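Local coordinates for SusD homolog (Bacteroides thetaiotaomicron VPI-5482, PDB 3IHV), which probably binds glycans at the outer membrane of the bacterium, as other members of the SusD family do, at residues H306-D311 with E458-L463; Q471-I474 with I478-K481. All coordinates share one frame; numbering follows the deposited sequence.

Contact 1: H306-D311 with E458-L463; sequences HTFVLD and ERSYEL
F308 reaches from the short helix 306-313 to S460 and Y461 near the end of helix 448-463, a buried and mainly apolar helix-helix contact in which side chains bridge a wide gap. The two segment axes approach to 11.9 Å at an angle of 97°. The F308 ring reaches across because CG stands opposite the backbone N (chi1 178°), and CE1 comes to 3.4 Å from S460 OG. That hydroxyl is already bonded to the K457 carbonyl of its own helix, so the ring packs against a polar atom that has a partner. The same CE1 lies 3.8 Å from Y461 CE1, meeting the tyrosine ring at its edge, near its plane. The SusD family belongs to the largely helical TPR clan, and here a short helix lies across a helix twice its length. Y461 also stacks on W312, while Y461 OH is 3.0 Å from the oxygen of a water that donates a weak bond to D311 OD2. Replacing Y461 by an alanine is likely to strip F308 CE1 and W312 of their aromatic neighbour and the water of its hydroxyl partner. Behind this face, E458 and E462 both form salt bridges to R320.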
loop_
_atom_site.group_PDB
_atom_site.type_symbol
_atom_site.label_atom_id
_atom_site.label_comp_id
_atom_site.label_asym_id
_atom_site.label_seq_id
_atom_site.Cartn_x
_atom_site.Cartn_y
_atom_site.Cartn_z
ATOM N N HIS A 306 -10.776 -7.891 15.921
ATOM C CA HIS A 306 -11.919 -7.268 16.604
ATOM C C HIS A 306 -11.573 -6.209 17.655
ATOM O O HIS A 306 -12.331 -5.263 17.852
ATOM C CB HIS A 306 -12.911 -8.266 17.170
ATOM C CG HIS A 306 -14.264 -7.666 17.334
ATOM N ND1 HIS A 306 -15.013 -7.267 16.248
ATOM C CD2 HIS A 306 -14.964 -7.313 18.437
ATOM C CE1 HIS A 306 -16.152 -6.752 16.683
ATOM N NE2 HIS A 306 -16.148 -6.771 18.007
ATOM N N THR A 307 -10.422 -6.349 18.312
ATOM C CA THR A 307 -9.998 -5.336 19.262
ATOM C C THR A 307 -9.811 -3.948 18.596
ATOM O O THR A 307 -10.031 -2.910 19.236
ATOM C CB THR A 307 -8.784 -5.787 20.008
ATOM O OG1 THR A 307 -7.860 -6.375 19.098
ATOM C CG2 THR A 307 -9.178 -6.874 21.093
ATOM N N PHE A 308 -9.419 -3.923 17.327
ATOM C CA PHE A 308 -9.351 -2.678 16.566
ATOM C C PHE A 308 -10.751 -2.075 16.454
ATOM O O PHE A 308 -10.953 -0.861 16.691
ATOM C CB PHE A 308 -8.722 -2.944 15.192
ATOM C CG PHE A 308 -8.635 -1.727 14.291
ATOM C CD1 PHE A 308 -8.056 -0.554 14.735
ATOM C CD2 PHE A 308 -9.068 -1.784 12.956
ATOM C CE1 PHE A 308 -7.938 0.526 13.901
ATOM C CE2 PHE A 308 -8.950 -0.692 12.137
ATOM C CZ PHE A 308 -8.397 0.455 12.617
ATOM N N VAL A 309 -11.715 -2.924 16.079
ATOM C CA VAL A 309 -13.113 -2.522 16.028
ATOM C C VAL A 309 -13.556 -1.936 17.362
ATOM O O VAL A 309 -14.182 -0.857 17.388
ATOM C CB VAL A 309 -14.076 -3.670 15.636
ATOM C CG1 VAL A 309 -15.561 -3.202 15.754
ATOM C CG2 VAL A 309 -13.753 -4.231 14.262
ATOM N N LEU A 310 -13.267 -2.636 18.464
ATOM C CA LEU A 310 -13.691 -2.136 19.775
ATOM C C LEU A 310 -13.086 -0.753 20.081
ATOM O O LEU A 310 -13.811 0.135 20.572
ATOM C CB LEU A 310 -13.391 -3.160 20.868
ATOM C CG LEU A 310 -14.128 -4.496 20.726
ATOM C CD1 LEU A 310 -13.655 -5.492 21.813
ATOM C CD2 LEU A 310 -15.661 -4.376 20.765
ATOM N N ASP A 311 -11.785 -0.571 19.819
ATOM C CA ASP A 311 -11.137 0.729 20.066
ATOM C C ASP A 311 -11.823 1.803 19.255
ATOM O O ASP A 311 -12.204 2.841 19.778
ATOM C CB ASP A 311 -9.667 0.749 19.685
ATOM C CG ASP A 311 -8.813 -0.026 20.633
ATOM O OD1 ASP A 311 -9.298 -0.338 21.745
ATOM O OD2 ASP A 311 -7.677 -0.360 20.232
ATOM N N GLU A 458 -3.782 7.364 14.508
ATOM C CA GLU A 458 -4.506 8.012 13.395
ATOM C C GLU A 458 -4.247 7.299 12.089
ATOM O O GLU A 458 -5.130 7.199 11.242
ATOM C CB GLU A 458 -4.127 9.491 13.295
ATOM C CG GLU A 458 -5.051 10.256 12.426
ATOM C CD GLU A 458 -6.462 10.339 13.004
ATOM O OE1 GLU A 458 -6.593 10.386 14.254
ATOM O OE2 GLU A 458 -7.430 10.350 12.207
ATOM N N ARG A 459 -3.019 6.807 11.901
ATOM C CA ARG A 459 -2.689 6.049 10.708
ATOM C C ARG A 459 -3.568 4.819 10.544
ATOM O O ARG A 459 -3.966 4.484 9.401
ATOM C CB ARG A 459 -1.196 5.682 10.671
ATOM C CG ARG A 459 -0.287 6.915 10.503
ATOM C CD ARG A 459 1.164 6.510 10.327
ATOM N NE ARG A 459 1.407 5.837 9.045
ATOM C CZ ARG A 459 1.449 6.451 7.867
ATOM N NH1 ARG A 459 1.261 7.778 7.742
ATOM N NH2 ARG A 459 1.617 5.719 6.783
ATOM N N SER A 460 -3.904 4.154 11.657
ATOM C CA SER A 460 -4.828 3.030 11.579
ATOM C C SER A 460 -6.216 3.503 11.194
ATOM O O SER A 460 -6.843 2.905 10.319
ATOM C CB SER A 460 -4.834 2.210 12.874
ATOM O OG SER A 460 -5.515 2.846 13.930
ATOM N N TYR A 461 -6.709 4.588 11.800
ATOM C CA TYR A 461 -8.054 5.112 11.487
ATOM C C TYR A 461 -8.172 5.689 10.083
ATOM O O TYR A 461 -9.235 5.571 9.446
ATOM C CB TYR A 461 -8.514 6.137 12.535
ATOM C CG TYR A 461 -8.663 5.585 13.956
ATOM C CD1 TYR A 461 -8.874 4.227 14.204
ATOM C CD2 TYR A 461 -8.739 6.444 15.032
ATOM C CE1 TYR A 461 -9.073 3.749 15.486
ATOM C CE2 TYR A 461 -8.969 5.977 16.319
ATOM C CZ TYR A 461 -9.132 4.632 16.538
ATOM O OH TYR A 461 -9.349 4.179 17.819
ATOM N N GLU A 462 -7.073 6.252 9.574
ATOM C CA GLU A 462 -7.131 6.853 8.256
ATOM C C GLU A 462 -6.894 5.872 7.119
ATOM O O GLU A 462 -7.575 5.928 6.072
ATOM C CB GLU A 462 -6.103 7.992 8.153
ATOM C CG GLU A 462 -6.113 8.695 6.791
ATOM C CD GLU A 462 -7.453 9.328 6.410
ATOM O OE1 GLU A 462 -8.309 9.628 7.315
ATOM O OE2 GLU A 462 -7.685 9.483 5.180
ATOM N N LEU A 463 -5.933 4.978 7.321
ATOM C CA LEU A 463 -5.395 4.143 6.251
ATOM C C LEU A 463 -5.623 2.631 6.394
ATOM O O LEU A 463 -5.004 1.852 5.680
ATOM C CB LEU A 463 -3.879 4.403 6.192
ATOM C CG LEU A 463 -3.446 5.852 6.013
ATOM C CD1 LEU A 463 -1.936 5.984 6.334
ATOM C CD2 LEU A 463 -3.726 6.314 4.624
HETATM O O HOH W 1 -6.979 2.406 18.551
#

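Contact 2: Q471-I474 with I478-K481; sequences QDLI and IYYK
L473 overlaps both I478 and Y479, its two methyl branches dividing between them. CD2 lies 3.9 Å from I478 CG1, and CD1 lies 4.0 Å from Y479 CD1, where it meets the tyrosine ring at its edge, near the ring plane. In both pairs the side chains cross at about a right angle, so the leucine fork is laid across its partners. I474 packs differently: its side chain runs beside that of Y479, pointing the same way, and its CG1 touches Y479 CB at 3.8 Å, close to the root of the aromatic side chain. The tyrosine CG stands anti to the backbone N, which lays the ring alongside I474 and sets its CD1 edge against L473.

Beneath these apolar contacts the backbone is tied directly. I478 N donates to L473 O over 2.9 Å. The N-H...O angle is 161°, and the donor is tilted 24° from the carbonyl plane. I478 occupies the N-cap position of the following helix, so this bond links a carbonyl of one helix to the residue that opens the next. CG1 of I478 lies between its backbone N and carbonyl carbon (chi1 63°), which brings it within 3.7 Å of L473 O as well as up to the leucine methyl. A short loop thus joins two consecutive helices, pinned by this backbone bond.

The hydroxyl of Y479 bonds to the carbonyl of G48 and to N68, while L473 touches T49 and D50, so the loop preceding strand 52-54 packs against both sides of the junction. Helix 107-135 meets Q471 through R133 and R134 and so packs against the 469-475 side of the corner, while helix 479-493 leads away from it.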
loop_
_atom_site.group_PDB
_atom_site.type_symbol
_atom_site.label_atom_id
_atom_site.label_comp_id
_atom_site.label_asym_id
_atom_site.label_seq_id
_atom_site.Cartn_x
_atom_site.Cartn_y
_atom_site.Cartn_z
ATOM N N GLN A 471 4.232 -2.450 7.630
ATOM C CA GLN A 471 5.511 -1.740 7.440
ATOM C C GLN A 471 5.704 -0.572 8.405
ATOM O O GLN A 471 6.841 -0.263 8.759
ATOM C CB GLN A 471 5.694 -1.300 5.991
ATOM C CG GLN A 471 5.777 -2.432 5.014
ATOM C CD GLN A 471 6.963 -3.327 5.249
ATOM O OE1 GLN A 471 6.821 -4.557 5.288
ATOM N NE2 GLN A 471 8.121 -2.722 5.506
ATOM N N ASP A 472 4.602 0.052 8.832
ATOM C CA ASP A 472 4.648 1.114 9.837
ATOM C C ASP A 472 5.127 0.511 11.156
ATOM O O ASP A 472 6.061 1.013 11.737
ATOM C CB ASP A 472 3.279 1.783 10.015
ATOM C CG ASP A 472 2.959 2.838 8.917
ATOM O OD1 ASP A 472 3.888 3.337 8.261
ATOM O OD2 ASP A 472 1.765 3.156 8.723
ATOM N N LEU A 473 4.475 -0.583 11.606
ATOM C CA LEU A 473 4.896 -1.237 12.853
ATOM C C LEU A 473 6.385 -1.606 12.818
ATOM O O LEU A 473 7.136 -1.397 13.790
ATOM C CB LEU A 473 4.023 -2.480 13.129
ATOM C CG LEU A 473 2.539 -2.239 13.445
ATOM C CD1 LEU A 473 1.767 -3.581 13.569
ATOM C CD2 LEU A 473 2.342 -1.386 14.707
ATOM N N ILE A 474 6.824 -2.084 11.660
ATOM C CA ILE A 474 8.214 -2.442 11.451
ATOM C C ILE A 474 9.130 -1.214 11.543
ATOM O O ILE A 474 10.091 -1.229 12.300
ATOM C CB ILE A 474 8.418 -3.229 10.112
ATOM C CG1 ILE A 474 7.791 -4.614 10.248
ATOM C CG2 ILE A 474 9.918 -3.367 9.805
ATOM C CD1 ILE A 474 7.684 -5.426 8.991
ATOM N N ILE A 478 8.176 -1.908 16.467
ATOM C CA ILE A 478 7.231 -2.534 17.403
ATOM C C ILE A 478 6.398 -3.685 16.819
ATOM O O ILE A 478 5.361 -4.018 17.370
ATOM C CB ILE A 478 6.296 -1.439 18.026
ATOM C CG1 ILE A 478 5.412 -0.718 16.986
ATOM C CG2 ILE A 478 7.129 -0.455 18.827
ATOM C CD1 ILE A 478 4.373 0.247 17.601
ATOM N N TYR A 479 6.853 -4.299 15.731
ATOM C CA TYR A 479 6.027 -5.308 15.068
ATOM C C TYR A 479 5.780 -6.508 15.975
ATOM O O TYR A 479 4.631 -6.828 16.298
ATOM C CB TYR A 479 6.621 -5.730 13.723
ATOM C CG TYR A 479 5.781 -6.745 13.063
ATOM C CD1 TYR A 479 4.452 -6.488 12.817
ATOM C CD2 TYR A 479 6.289 -8.003 12.695
ATOM C CE1 TYR A 479 3.619 -7.448 12.195
ATOM C CE2 TYR A 479 5.471 -8.951 12.102
ATOM C CZ TYR A 479 4.138 -8.655 11.844
ATOM O OH TYR A 479 3.285 -9.577 11.298
ATOM N N TYR A 480 6.849 -7.137 16.443
ATOM C CA TYR A 480 6.673 -8.268 17.362
ATOM C C TYR A 480 5.894 -7.871 18.624
ATOM O O TYR A 480 4.994 -8.590 19.028
ATOM C CB TYR A 480 8.020 -8.853 17.747
ATOM C CG TYR A 480 7.942 -9.997 18.724
ATOM C CD1 TYR A 480 7.627 -11.299 18.303
ATOM C CD2 TYR A 480 8.212 -9.802 20.066
ATOM C CE1 TYR A 480 7.551 -12.356 19.222
ATOM C CE2 TYR A 480 8.148 -10.840 20.966
ATOM C CZ TYR A 480 7.814 -12.116 20.555
ATOM O OH TYR A 480 7.752 -13.121 21.501
ATOM N N LYS A 481 6.259 -6.749 19.257
ATOM C CA LYS A 481 5.558 -6.260 20.463
ATOM C C LYS A 481 4.043 -6.125 20.202
ATOM O O LYS A 481 3.224 -6.472 21.049
ATOM C CB LYS A 481 6.141 -4.881 20.833
ATOM C CG LYS A 481 5.573 -4.172 22.048
ATOM C CD LYS A 481 6.149 -2.724 22.171
ATOM C CE LYS A 481 5.735 -2.009 23.480
#

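How the contacts relate
The centres of contacts 1 and 2 lie about 15 Å apart, and the two follow one another along the chain, with helix 448-463 leading into helix 469-475. They touch through a salt bridge between R459 NE and D472 OD2, 2.7 Å apart; R459 contributes no atom to the packing of contact 1, nor D472 to that of contact 2. R459 also pairs with D399 of helix 397-412, and D472 with R475. Helix 479-493, which starts in contact 2, later returns to helix 306-313 of contact 1, where E489 and L490 touch T307 and W493 meets H306. Neither contact supplies a sodium ligand, although G491, Y492 and W494, around the end of helix 479-493, bind one sodium ion.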